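Local coordinates for protein endoglucanase (Clostridium thermocellum, PDB 2YIK) that probably hydrolyses internal beta-1,4-glucosidic bonds of cellulose as a family 9 endoglucanase, at residues H297-D300 with E301-Y305; A326-L329 with A330-N333; E344-Y347 with K348-S351. All blocks are in the same frame, centred on the assembly; numbering follows the deposited sequence.

Contact 1: H297-D300 with E301-Y305; sequences HYLD and EAFKY
L299 and F303 meet one turn apart, the branched end of the leucine lying over one face of the phenyl ring. L299 CG is 3.9 Å from the centroid of the F303 ring, a CH-pi contact displaced toward the rim, and the two methyls CD1 and CD2 spread over the outer part of the ring round F303 CZ. With CG anti to the backbone N, a chi1 of -166° turns the leucine's branch toward that ring. A second CH-pi pair repeats the i to i+4 spacing on another side: E301 CG lies over the face of the H297 imidazole, 4.1 Å from its centroid, with ring and carboxylate planes only 23° apart. Beyond the bend at chi2, E301 OE2 receives K304 NZ at 3.1 Å in a salt bridge on the syn side of the carboxylate. All of this rides on one continuous alpha helix, 296-305, part of a catalytic domain with the (alpha/alpha)6-barrel fold of family 9, and its i to i+4 backbone bonds run from E301 N to H297 O at 3.0 Å through to K304 N and D300 O. The second shell fixes the polar ends. H297 NE2 is hydrogen-bonded to E256 and E301 OE1 to Y282, so imidazole and carboxylate are each held from outside the turn, while D300 reaches across to R346 in a salt bridge. Further out, F303 meets Y347 edge-to-face, and Y298, on a separate side of the helix, makes an edge-to-face pair with F252 of helix 238-257.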
loop_
_atom_site.group_PDB
_atom_site.type_symbol
_atom_site.label_atom_id
_atom_site.label_comp_id
_atom_site.label_asym_id
_atom_site.label_seq_id
_atom_site.Cartn_x
_atom_site.Cartn_y
_atom_site.Cartn_z
ATOM N N HIS A 297 17.625 1.876 -18.917
ATOM C CA HIS A 297 17.986 2.940 -17.989
ATOM C C HIS A 297 17.414 2.688 -16.590
ATOM O O HIS A 297 18.077 2.937 -15.581
ATOM C CB HIS A 297 17.475 4.283 -18.513
ATOM C CG HIS A 297 17.605 5.399 -17.529
ATOM N ND1 HIS A 297 18.823 5.920 -17.144
ATOM C CD2 HIS A 297 16.670 6.080 -16.823
ATOM C CE1 HIS A 297 18.633 6.869 -16.249
ATOM N NE2 HIS A 297 17.334 6.986 -16.035
ATOM N N TYR A 298 16.178 2.202 -16.538
ATOM C CA TYR A 298 15.534 1.927 -15.263
ATOM C C TYR A 298 16.217 0.792 -14.527
ATOM O O TYR A 298 16.391 0.856 -13.309
ATOM C CB TYR A 298 14.055 1.606 -15.476
ATOM C CG TYR A 298 13.284 2.801 -15.970
ATOM C CD1 TYR A 298 13.253 3.981 -15.230
ATOM C CD2 TYR A 298 12.601 2.765 -17.187
ATOM C CE1 TYR A 298 12.566 5.103 -15.687
ATOM C CE2 TYR A 298 11.908 3.876 -17.655
ATOM C CZ TYR A 298 11.894 5.042 -16.900
ATOM O OH TYR A 298 11.209 6.137 -17.364
ATOM N N LEU A 299 16.611 -0.245 -15.257
ATOM C CA LEU A 299 17.284 -1.362 -14.619
ATOM C C LEU A 299 18.635 -0.887 -14.090
ATOM O O LEU A 299 19.082 -1.330 -13.028
ATOM C CB LEU A 299 17.485 -2.514 -15.602
ATOM C CG LEU A 299 17.877 -3.843 -14.943
ATOM C CD1 LEU A 299 16.761 -4.320 -13.996
ATOM C CD2 LEU A 299 18.139 -4.881 -16.035
ATOM N N ASP A 300 19.279 0.022 -14.827
ATOM C CA ASP A 300 20.570 0.566 -14.410
ATOM C C ASP A 300 20.406 1.377 -13.128
ATOM O O ASP A 300 21.281 1.372 -12.264
ATOM C CB ASP A 300 21.172 1.480 -15.486
ATOM C CG ASP A 300 21.703 0.715 -16.685
ATOM O OD1 ASP A 300 22.056 -0.471 -16.537
ATOM O OD2 ASP A 300 21.787 1.313 -17.780
ATOM N N GLU A 301 19.291 2.093 -13.014
ATOM C CA GLU A 301 19.045 2.880 -11.817
ATOM C C GLU A 301 18.751 1.951 -10.642
ATOM O O GLU A 301 19.179 2.211 -9.518
ATOM C CB GLU A 301 17.878 3.847 -12.033
ATOM C CG GLU A 301 18.245 5.068 -12.875
ATOM C CD GLU A 301 19.397 5.857 -12.278
ATOM O OE1 GLU A 301 19.247 6.423 -11.174
ATOM O OE2 GLU A 301 20.467 5.901 -12.912
ATOM N N ALA A 302 18.030 0.864 -10.904
ATOM C CA ALA A 302 17.712 -0.086 -9.848
ATOM C C ALA A 302 18.995 -0.737 -9.339
ATOM O O ALA A 302 19.217 -0.835 -8.133
ATOM C CB ALA A 302 16.748 -1.146 -10.357
ATOM N N PHE A 303 19.846 -1.164 -10.266
ATOM C CA PHE A 303 21.098 -1.809 -9.902
ATOM C C PHE A 303 22.049 -0.877 -9.161
ATOM O O PHE A 303 22.818 -1.324 -8.321
ATOM C CB PHE A 303 21.800 -2.378 -11.143
ATOM C CG PHE A 303 21.133 -3.607 -11.720
ATOM C CD1 PHE A 303 20.130 -4.276 -11.019
ATOM C CD2 PHE A 303 21.544 -4.122 -12.947
ATOM C CE1 PHE A 303 19.548 -5.442 -11.524
ATOM C CE2 PHE A 303 20.972 -5.287 -13.463
ATOM C CZ PHE A 303 19.970 -5.950 -12.750
ATOM N N LYS A 304 21.984 0.415 -9.465
ATOM C CA LYS A 304 22.846 1.401 -8.817
ATOM C C LYS A 304 22.593 1.524 -7.307
ATOM O O LYS A 304 23.526 1.724 -6.532
ATOM C CB LYS A 304 22.652 2.774 -9.481
ATOM C CG LYS A 304 23.600 3.881 -8.999
ATOM C CD LYS A 304 23.437 5.178 -9.825
ATOM C CE LYS A 304 23.644 4.924 -11.326
ATOM N NZ LYS A 304 23.500 6.157 -12.194
ATOM N N TYR A 305 21.343 1.381 -6.884
ATOM C CA TYR A 305 21.021 1.537 -5.472
ATOM C C TYR A 305 20.514 0.297 -4.741
ATOM O O TYR A 305 20.375 0.324 -3.522
ATOM C CB TYR A 305 20.009 2.674 -5.310
ATOM C CG TYR A 305 20.498 4.006 -5.843
ATOM C CD1 TYR A 305 21.426 4.771 -5.131
ATOM C CD2 TYR A 305 20.042 4.495 -7.068
ATOM C CE1 TYR A 305 21.888 5.995 -5.628
ATOM C CE2 TYR A 305 20.493 5.715 -7.576
ATOM C CZ TYR A 305 21.416 6.460 -6.852
ATOM O OH TYR A 305 21.860 7.666 -7.348
#

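Contact 2: A326-L329 with A330-N333; sequences ACIL and AEIN
I328 holds its CG2 methyl anti to the backbone N, and I332 carries CG1 beside its own N (chi1 -79°) with CD1 extended beyond it; these torsions bring I332 CD1 to 4.0 Å from I328 CG2. The branched chains meet methyl to methyl, one turn apart, and I332 CG1 also packs against I328 O at 3.2 Å. L329 CD2 approaches the same I332 CD1 more loosely, at 4.3 Å. E331 keeps CG beside its backbone N as well, 3.1 Å from C327 O, and the chain then runs out extended toward W136 and Y139 of helix 124-140. Its carboxylate lies close to that of E140, a proximity that may favour a raised pKa. Regular backbone hydrogen bonds run beneath, such as I332 N to I328 O at 2.8 Å. The isoleucines face helix 279-293, where I328 touches W288 and I332 touches L291. This is the packing of a buried helix in an (alpha/alpha)6-barrel domain, as in other family 9 enzymes, carried by an i to i+4 isoleucine pair with L329 at i+3 beside it; N333, whose modelled amide orientation is doubtful, belongs to a calcium site with D337, S340 and E344.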
loop_
_atom_site.group_PDB
_atom_site.type_symbol
_atom_site.label_atom_id
_atom_site.label_comp_id
_atom_site.label_asym_id
_atom_site.label_seq_id
_atom_site.Cartn_x
_atom_site.Cartn_y
_atom_site.Cartn_z
ATOM N N ALA A 326 13.130 -6.813 -4.410
ATOM C CA ALA A 326 13.886 -8.015 -4.741
ATOM C C ALA A 326 13.045 -8.979 -5.562
ATOM O O ALA A 326 13.548 -9.590 -6.496
ATOM C CB ALA A 326 14.379 -8.706 -3.476
ATOM N N CYS A 327 11.766 -9.109 -5.215
ATOM C CA CYS A 327 10.865 -9.999 -5.944
ATOM C C CYS A 327 10.718 -9.566 -7.402
ATOM O O CYS A 327 10.771 -10.391 -8.314
ATOM C CB CYS A 327 9.475 -10.018 -5.292
ATOM S SG CYS A 327 9.360 -10.908 -3.727
ATOM N N ILE A 328 10.539 -8.269 -7.619
ATOM C CA ILE A 328 10.360 -7.770 -8.971
ATOM C C ILE A 328 11.631 -7.921 -9.803
ATOM O O ILE A 328 11.568 -8.331 -10.963
ATOM C CB ILE A 328 9.885 -6.298 -8.963
ATOM C CG1 ILE A 328 8.627 -6.177 -8.094
ATOM C CG2 ILE A 328 9.591 -5.829 -10.398
ATOM C CD1 ILE A 328 7.525 -7.115 -8.498
ATOM N N LEU A 329 12.779 -7.600 -9.211
ATOM C CA LEU A 329 14.045 -7.743 -9.914
ATOM C C LEU A 329 14.268 -9.215 -10.265
ATOM O O LEU A 329 14.820 -9.535 -11.312
ATOM C CB LEU A 329 15.203 -7.212 -9.057
ATOM C CG LEU A 329 15.286 -5.683 -8.948
ATOM C CD1 LEU A 329 16.429 -5.282 -8.027
ATOM C CD2 LEU A 329 15.496 -5.085 -10.333
ATOM N N ALA A 330 13.823 -10.115 -9.397
ATOM C CA ALA A 330 13.987 -11.536 -9.665
ATOM C C ALA A 330 13.066 -11.974 -10.807
ATOM O O ALA A 330 13.460 -12.781 -11.652
ATOM C CB ALA A 330 13.700 -12.347 -8.411
ATOM N N GLU A 331 11.842 -11.450 -10.829
ATOM C CA GLU A 331 10.901 -11.794 -11.891
ATOM C C GLU A 331 11.421 -11.227 -13.209
ATOM O O GLU A 331 11.256 -11.834 -14.254
ATOM C CB GLU A 331 9.504 -11.239 -11.580
ATOM C CG GLU A 331 8.874 -11.863 -10.342
ATOM C CD GLU A 331 7.501 -11.300 -9.992
ATOM O OE1 GLU A 331 6.836 -10.693 -10.856
ATOM O OE2 GLU A 331 7.080 -11.480 -8.833
ATOM N N ILE A 332 12.055 -10.060 -13.146
ATOM C CA ILE A 332 12.618 -9.425 -14.329
ATOM C C ILE A 332 13.733 -10.317 -14.875
ATOM O O ILE A 332 13.845 -10.534 -16.083
ATOM C CB ILE A 332 13.177 -8.026 -13.971
ATOM C CG1 ILE A 332 12.016 -7.031 -13.872
ATOM C CG2 ILE A 332 14.230 -7.585 -14.989
ATOM C CD1 ILE A 332 12.397 -5.701 -13.276
ATOM N N ASN A 333 14.546 -10.847 -13.967
ATOM C CA ASN A 333 15.635 -11.716 -14.362
ATOM C C ASN A 333 15.117 -13.004 -14.987
ATOM O O ASN A 333 15.674 -13.482 -15.973
ATOM C CB ASN A 333 16.514 -12.070 -13.168
ATOM C CG ASN A 333 17.618 -13.021 -13.548
ATOM O OD1 ASN A 333 17.616 -14.195 -13.171
ATOM N ND2 ASN A 333 18.560 -12.522 -14.323
#

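Contact 3: E344-Y347 with K348-S351; sequences EDRY and KRAS. With CA (calcium ion), chain B.
The hydroxyl of S351 sits over one face of the Y347 ring, 3.4 Å from Y347 CZ and offset toward the rim, while donating a hydrogen bond to the Y347 carbonyl. Y347 O therefore accepts twice from one residue: S351 OG at 2.9 Å comes from above the carbonyl plane, and S351 N, also at 2.9 Å, meets it almost head-on (C=O...N 160°). These bonds close the C-terminal end of helix 342-350, where S351 is the first residue to leave helical geometry. Y347 OH bonds Y306 O, and K353 NZ bonds both Y347 OH and S351 OG. On another side D345 and K348 lie alongside each other in a salt bridge, K348 NZ to D345 OD1 3.2 Å, whose hydrogen bond is weak; the ammonium also bonds the carbonyls of Q355 and E357. The R349 guanidinium covers D345 O, 3.6 Å from R349 CZ. Nearer the helix start, E344 grips a calcium ion with both carboxylate oxygens, each 2.7 Å from the metal; N333, its modelled amide orientation doubtful, D337 and S340 through its O belong to the same site. Bidentate binding fixes the rotation of the E344 carboxylate, and the calcium would hold it in the anionic form.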
loop_
_atom_site.group_PDB
_atom_site.type_symbol
_atom_site.label_atom_id
_atom_site.label_comp_id
_atom_site.label_asym_id
_atom_site.label_seq_id
_atom_site.Cartn_x
_atom_site.Cartn_y
_atom_site.Cartn_z
ATOM N N GLU A 344 23.087 -10.284 -13.540
ATOM C CA GLU A 344 23.844 -10.450 -12.305
ATOM C C GLU A 344 25.180 -9.713 -12.370
ATOM O O GLU A 344 25.561 -9.010 -11.433
ATOM C CB GLU A 344 24.107 -11.934 -12.008
ATOM C CG GLU A 344 22.879 -12.736 -11.618
ATOM C CD GLU A 344 22.071 -13.155 -12.816
ATOM O OE1 GLU A 344 22.397 -12.702 -13.939
ATOM O OE2 GLU A 344 21.111 -13.927 -12.637
ATOM N N ASP A 345 25.893 -9.878 -13.479
ATOM C CA ASP A 345 27.181 -9.225 -13.631
ATOM C C ASP A 345 27.050 -7.717 -13.773
ATOM O O ASP A 345 27.929 -6.978 -13.332
ATOM C CB ASP A 345 27.944 -9.825 -14.814
ATOM C CG ASP A 345 28.359 -11.257 -14.557
ATOM O OD1 ASP A 345 28.368 -11.664 -13.371
ATOM O OD2 ASP A 345 28.685 -11.976 -15.530
ATOM N N ARG A 346 25.960 -7.260 -14.383
ATOM C CA ARG A 346 25.720 -5.825 -14.528
ATOM C C ARG A 346 25.447 -5.256 -13.137
ATOM O O ARG A 346 25.921 -4.169 -12.784
ATOM C CB ARG A 346 24.516 -5.559 -15.442
ATOM C CG ARG A 346 24.836 -5.548 -16.946
ATOM C CD ARG A 346 23.558 -5.464 -17.787
ATOM N NE ARG A 346 22.796 -4.232 -17.565
ATOM C CZ ARG A 346 21.548 -4.035 -17.987
ATOM N NH1 ARG A 346 20.914 -4.990 -18.655
ATOM N NH2 ARG A 346 20.927 -2.884 -17.742
ATOM N N TYR A 347 24.681 -5.994 -12.339
ATOM C CA TYR A 347 24.379 -5.534 -10.990
ATOM C C TYR A 347 25.650 -5.450 -10.135
ATOM O O TYR A 347 25.836 -4.492 -9.382
ATOM C CB TYR A 347 23.355 -6.446 -10.312
ATOM C CG TYR A 347 23.210 -6.124 -8.840
ATOM C CD1 TYR A 347 22.824 -4.850 -8.421
ATOM C CD2 TYR A 347 23.549 -7.063 -7.866
ATOM C CE1 TYR A 347 22.787 -4.515 -7.068
ATOM C CE2 TYR A 347 23.517 -6.741 -6.510
ATOM C CZ TYR A 347 23.137 -5.463 -6.119
ATOM O OH TYR A 347 23.125 -5.140 -4.785
ATOM N N LYS A 348 26.523 -6.446 -10.245
ATOM C CA LYS A 348 27.765 -6.426 -9.477
ATOM C C LYS A 348 28.605 -5.209 -9.856
ATOM O O LYS A 348 29.154 -4.530 -8.985
ATOM C CB LYS A 348 28.564 -7.703 -9.712
ATOM C CG LYS A 348 27.930 -8.938 -9.106
ATOM C CD LYS A 348 28.752 -10.173 -9.419
ATOM C CE LYS A 348 27.915 -11.222 -10.114
ATOM N NZ LYS A 348 28.642 -12.494 -10.333
ATOM N N ARG A 349 28.700 -4.931 -11.154
ATOM C CA ARG A 349 29.470 -3.781 -11.621
ATOM C C ARG A 349 28.858 -2.489 -11.095
ATOM O O ARG A 349 29.571 -1.579 -10.681
ATOM C CB ARG A 349 29.522 -3.743 -13.160
ATOM C CG ARG A 349 30.630 -4.600 -13.786
ATOM C CD ARG A 349 30.775 -4.333 -15.293
ATOM N NE ARG A 349 29.659 -4.883 -16.062
ATOM C CZ ARG A 349 29.556 -6.161 -16.424
ATOM N NH1 ARG A 349 30.518 -7.028 -16.118
ATOM N NH2 ARG A 349 28.500 -6.569 -17.113
ATOM N N ALA A 350 27.531 -2.426 -11.094
ATOM C CA ALA A 350 26.801 -1.241 -10.645
ATOM C C ALA A 350 26.872 -0.943 -9.146
ATOM O O ALA A 350 26.846 0.215 -8.742
ATOM C CB ALA A 350 25.338 -1.358 -11.069
ATOM N N SER A 351 26.947 -1.981 -8.322
ATOM C CA SER A 351 26.988 -1.804 -6.870
ATOM C C SER A 351 28.372 -2.152 -6.343
ATOM O O SER A 351 28.538 -2.462 -5.166
ATOM C CB SER A 351 25.950 -2.725 -6.217
ATOM O OG SER A 351 26.223 -4.085 -6.526
HETATM CA CA CA B . 20.440 -13.954 -15.236
HETATM O O HOH W 1 19.634 -16.264 -14.261
#

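The three contacts come in series along the chain, on the consecutive helices 296-305, 322-336 and 342-350 of the family 9 catalytic domain, and all lie on the same side of the chain's centre. Contacts 1 and 3 are the nearer pair, their centres about 10 Å apart; contact 2 lies about 13 Å from contact 1 and 14 Å from contact 3. L299 ties the group together, packing on L329 and I332 of contact 2 and on R346 of contact 3, while F303 CB meets A350 CB. Contacts 2 and 3 are joined by metal coordination: N333 and E344 belong to one calcium site, which links two successive helices, though the modelled orientation of the N333 amide is doubtful.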